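Long-range contact in Cag-Z (Helicobacter pylori, PDB 1S2X), which is of unknown function but is encoded in the cag pathogenicity island, which specifies a type IV secretion system: residues 129-141 and 152-164. The protein carries 1 engineered substitution. Sequence-based numbering, arbitrary orientation.
Sequences RISDLVASYLPRE and MGVAFQILGIDDF
Leu138, just past the end of helix 105-135, sinks its side chain into the corner where helix 149-158 turns into helix 161-183 at Gly160 of this all-helical protein. Its CG lies anti to the backbone N (chi1 179°), which carries it toward helix 149-158, where the two methyls divide. CD2 sits over one face of the Phe156 ring in a CH-pi contact, 3.9 Å from the centroid and 24° off the ring normal, and also packs 3.8 Å from Ala155 CB. The other branch, CD1, meets Leu159 CD1 at 3.8 Å, the two side chains crossing at about a right angle. Val59 of helix 52-68 touches both Leu159 and Ala155.

Ile161 lies between the end of helix 105-135 and the Phe156 ring: its CD1 rests 3.6 Å from Val134 O and also touches Leu138 CB, while at the rim of the Phe156 ring it lies in the ring plane. One turn on, Phe164 reaches helix 105-135. Its CE1 is pressed close to Val134 CG2, at 3.3 Å, and Ile130 CG2 meets the ring edge in plane, 3.7 Å from CZ. Tyr76 of helix 74-101 touches both Val134 and Phe164. At the exposed end the selenium of Met152, a selenomethionine, lies over one face of the Arg140 guanidinium, 3.9 Å from NH2, though this arginine is poorly ordered.

Gly160, with positive phi, closes helix 149-158 in a Schellman motif and sits at the N-cap position of helix 161-183; its sequence neighbours Leu159 and Ile161 both touch Leu138. No hydrogen bond spans the two segments, and most of the touching residues are buried and apolar, so van der Waals contact carries most of the association.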
# COMPACT_ATOMS: atom_id res chain seq x y z
N ARG A 129 -4.41 1.06 -1.47
CA ARG A 129 -4.31 2.38 -2.08
C ARG A 129 -2.92 2.55 -2.70
O ARG A 129 -2.73 3.03 -3.82
CB ARG A 129 -4.62 3.40 -1.00
CG ARG A 129 -4.31 4.84 -1.39
CD ARG A 129 -4.80 5.80 -0.32
NE ARG A 129 -3.74 6.07 0.65
CZ ARG A 129 -2.79 6.98 0.44
NH1 ARG A 129 -2.76 7.69 -0.67
NH2 ARG A 129 -1.86 7.17 1.37
N ILE A 130 -1.91 2.16 -1.92
CA ILE A 130 -0.53 2.28 -2.38
C ILE A 130 -0.32 1.31 -3.54
O ILE A 130 0.38 1.67 -4.49
CB ILE A 130 0.50 2.00 -1.29
CG1 ILE A 130 0.97 3.26 -0.54
CG2 ILE A 130 1.71 1.28 -1.86
CD1 ILE A 130 -0.15 4.15 -0.07
N SER A 131 -0.93 0.12 -3.44
CA SER A 131 -0.81 -0.83 -4.53
C SER A 131 -1.39 -0.27 -5.84
O SER A 131 -0.76 -0.39 -6.90
CB SER A 131 -1.51 -2.14 -4.20
OG SER A 131 -1.32 -3.03 -5.28
N ASP A 132 -2.57 0.33 -5.78
CA ASP A 132 -3.19 0.98 -6.92
C ASP A 132 -2.32 2.11 -7.47
O ASP A 132 -2.15 2.27 -8.67
CB ASP A 132 -4.56 1.54 -6.52
CG ASP A 132 -5.64 0.48 -6.40
OD1 ASP A 132 -6.72 0.80 -5.86
OD2 ASP A 132 -5.44 -0.67 -6.83
N LEU A 133 -1.72 2.93 -6.60
CA LEU A 133 -0.86 3.98 -7.11
C LEU A 133 0.36 3.43 -7.84
O LEU A 133 0.76 3.93 -8.89
CB LEU A 133 -0.40 4.87 -5.95
CG LEU A 133 0.64 5.96 -6.24
CD1 LEU A 133 0.03 7.11 -7.03
CD2 LEU A 133 1.23 6.46 -4.92
N VAL A 134 0.97 2.37 -7.31
CA VAL A 134 2.19 1.90 -7.95
C VAL A 134 1.87 1.27 -9.31
O VAL A 134 2.62 1.45 -10.27
CB VAL A 134 2.95 0.91 -7.05
CG1 VAL A 134 4.09 0.24 -7.81
CG2 VAL A 134 3.49 1.65 -5.83
N ALA A 135 0.75 0.57 -9.34
CA ALA A 135 0.27 -0.03 -10.56
C ALA A 135 -0.00 1.04 -11.62
O ALA A 135 0.19 0.78 -12.81
CB ALA A 135 -0.98 -0.86 -10.33
N SER A 136 -0.45 2.23 -11.22
CA SER A 136 -0.72 3.28 -12.21
C SER A 136 0.50 3.86 -12.88
O SER A 136 0.30 4.70 -13.77
CB SER A 136 -1.50 4.42 -11.53
OG SER A 136 -0.56 5.28 -10.89
N TYR A 137 1.74 3.47 -12.54
CA TYR A 137 2.93 3.90 -13.29
C TYR A 137 3.07 3.20 -14.64
O TYR A 137 3.91 3.51 -15.50
CB TYR A 137 4.20 3.65 -12.45
CG TYR A 137 4.47 4.83 -11.52
CD1 TYR A 137 5.33 5.84 -11.94
CD2 TYR A 137 3.86 4.93 -10.28
CE1 TYR A 137 5.60 6.93 -11.13
CE2 TYR A 137 4.11 6.02 -9.46
CZ TYR A 137 4.98 7.00 -9.90
OH TYR A 137 5.25 8.09 -9.09
N LEU A 138 2.25 2.20 -14.91
CA LEU A 138 1.97 1.70 -16.25
C LEU A 138 0.59 2.27 -16.58
O LEU A 138 -0.43 1.68 -16.21
CB LEU A 138 1.98 0.18 -16.36
CG LEU A 138 1.67 -0.39 -17.76
CD1 LEU A 138 2.70 0.10 -18.77
CD2 LEU A 138 1.58 -1.91 -17.74
N PRO A 139 0.55 3.44 -17.20
CA PRO A 139 -0.72 4.18 -17.24
C PRO A 139 -1.64 3.52 -18.26
O PRO A 139 -1.36 3.44 -19.45
CB PRO A 139 -0.28 5.58 -17.68
CG PRO A 139 0.96 5.35 -18.49
CD PRO A 139 1.63 4.14 -17.89
N ARG A 140 -2.78 3.04 -17.79
CA ARG A 140 -3.71 2.37 -18.69
C ARG A 140 -4.12 3.28 -19.83
O ARG A 140 -4.41 2.82 -20.94
CB ARG A 140 -4.96 1.92 -17.94
CG ARG A 140 -5.36 0.47 -18.17
CD ARG A 140 -5.33 0.06 -19.63
NE ARG A 140 -5.69 -1.34 -19.82
CZ ARG A 140 -5.91 -1.96 -20.97
NH1 ARG A 140 -5.83 -1.33 -22.13
NH2 ARG A 140 -6.24 -3.24 -20.97
N GLU A 141 -4.16 4.59 -19.60
CA GLU A 141 -4.70 5.42 -20.68
C GLU A 141 -3.72 5.65 -21.82
O GLU A 141 -4.19 6.24 -22.81
CB GLU A 141 -5.19 6.74 -20.09
CG GLU A 141 -4.09 7.69 -19.66
CD GLU A 141 -3.72 7.57 -18.19
OE1 GLU A 141 -3.13 8.53 -17.65
OE2 GLU A 141 -4.00 6.52 -17.57
N MSE A 152 1.18 -6.69 -20.91
CA MSE A 152 1.09 -5.81 -19.74
C MSE A 152 1.88 -6.44 -18.59
O MSE A 152 2.59 -5.75 -17.85
CB MSE A 152 -0.33 -5.54 -19.29
CG MSE A 152 -1.03 -4.38 -19.98
SE MSE A 152 -2.81 -4.35 -19.61
CE MSE A 152 -2.70 -4.16 -17.83
N GLY A 153 1.77 -7.76 -18.47
CA GLY A 153 2.49 -8.50 -17.44
C GLY A 153 3.98 -8.23 -17.50
O GLY A 153 4.62 -7.87 -16.50
N VAL A 154 4.55 -8.37 -18.70
CA VAL A 154 5.98 -8.10 -18.88
C VAL A 154 6.35 -6.66 -18.57
O VAL A 154 7.39 -6.40 -17.96
CB VAL A 154 6.37 -8.48 -20.32
CG1 VAL A 154 7.84 -8.18 -20.59
CG2 VAL A 154 6.06 -9.95 -20.55
N ALA A 155 5.52 -5.70 -18.99
CA ALA A 155 5.73 -4.27 -18.73
C ALA A 155 5.70 -4.06 -17.22
O ALA A 155 6.51 -3.32 -16.69
CB ALA A 155 4.71 -3.38 -19.42
N PHE A 156 4.77 -4.72 -16.53
CA PHE A 156 4.76 -4.62 -15.08
C PHE A 156 6.09 -5.07 -14.50
O PHE A 156 6.65 -4.54 -13.54
CB PHE A 156 3.63 -5.46 -14.49
CG PHE A 156 2.24 -4.83 -14.58
CD1 PHE A 156 1.16 -5.62 -14.94
CD2 PHE A 156 2.05 -3.50 -14.31
CE1 PHE A 156 -0.11 -5.07 -15.01
CE2 PHE A 156 0.79 -2.94 -14.35
CZ PHE A 156 -0.29 -3.73 -14.71
N GLN A 157 6.63 -6.12 -15.13
CA GLN A 157 7.88 -6.65 -14.58
C GLN A 157 9.01 -5.69 -14.93
O GLN A 157 9.85 -5.37 -14.10
CB GLN A 157 8.14 -8.07 -15.09
CG GLN A 157 7.07 -9.07 -14.64
CD GLN A 157 7.21 -10.47 -15.20
OE1 GLN A 157 7.11 -10.71 -16.41
NE2 GLN A 157 7.41 -11.44 -14.33
N ILE A 158 9.04 -5.19 -16.17
CA ILE A 158 10.17 -4.31 -16.51
C ILE A 158 10.13 -3.00 -15.74
O ILE A 158 11.16 -2.42 -15.45
CB ILE A 158 10.22 -3.98 -18.01
CG1 ILE A 158 10.39 -5.21 -18.91
CG2 ILE A 158 11.31 -2.95 -18.30
CD1 ILE A 158 10.04 -4.90 -20.35
N LEU A 159 8.93 -2.52 -15.40
CA LEU A 159 8.85 -1.26 -14.67
C LEU A 159 9.06 -1.39 -13.18
O LEU A 159 9.03 -0.38 -12.46
CB LEU A 159 7.48 -0.60 -14.94
CG LEU A 159 7.24 -0.23 -16.40
CD1 LEU A 159 5.81 0.29 -16.61
CD2 LEU A 159 8.22 0.82 -16.89
N GLY A 160 9.29 -2.59 -12.66
CA GLY A 160 9.54 -2.68 -11.23
C GLY A 160 8.29 -2.91 -10.41
O GLY A 160 8.35 -3.06 -9.19
N ILE A 161 7.15 -2.94 -11.11
CA ILE A 161 5.87 -2.99 -10.40
C ILE A 161 5.61 -4.38 -9.85
O ILE A 161 5.21 -4.61 -8.70
CB ILE A 161 4.73 -2.50 -11.31
CG1 ILE A 161 4.90 -1.05 -11.75
CG2 ILE A 161 3.39 -2.76 -10.64
CD1 ILE A 161 4.01 -0.56 -12.89
N ASP A 162 5.89 -5.37 -10.70
CA ASP A 162 5.73 -6.76 -10.30
C ASP A 162 6.51 -7.06 -9.02
O ASP A 162 5.99 -7.70 -8.10
CB ASP A 162 6.17 -7.67 -11.45
CG ASP A 162 5.99 -9.14 -11.07
OD1 ASP A 162 4.83 -9.58 -10.90
OD2 ASP A 162 7.03 -9.82 -10.94
N ASP A 163 7.74 -6.57 -8.97
CA ASP A 163 8.61 -6.83 -7.83
C ASP A 163 8.13 -6.09 -6.58
O ASP A 163 8.30 -6.56 -5.45
CB ASP A 163 10.05 -6.43 -8.14
CG ASP A 163 10.99 -6.76 -6.99
OD1 ASP A 163 10.97 -7.94 -6.54
OD2 ASP A 163 11.71 -5.86 -6.53
N PHE A 164 7.51 -4.92 -6.78
CA PHE A 164 6.93 -4.20 -5.66
C PHE A 164 5.74 -5.01 -5.12
O PHE A 164 5.61 -5.07 -3.90
CB PHE A 164 6.50 -2.79 -6.06
CG PHE A 164 5.90 -1.94 -4.96
CD1 PHE A 164 4.53 -1.76 -4.87
CD2 PHE A 164 6.70 -1.33 -4.02
CE1 PHE A 164 3.97 -0.98 -3.87
CE2 PHE A 164 6.16 -0.55 -3.01
CZ PHE A 164 4.79 -0.38 -2.93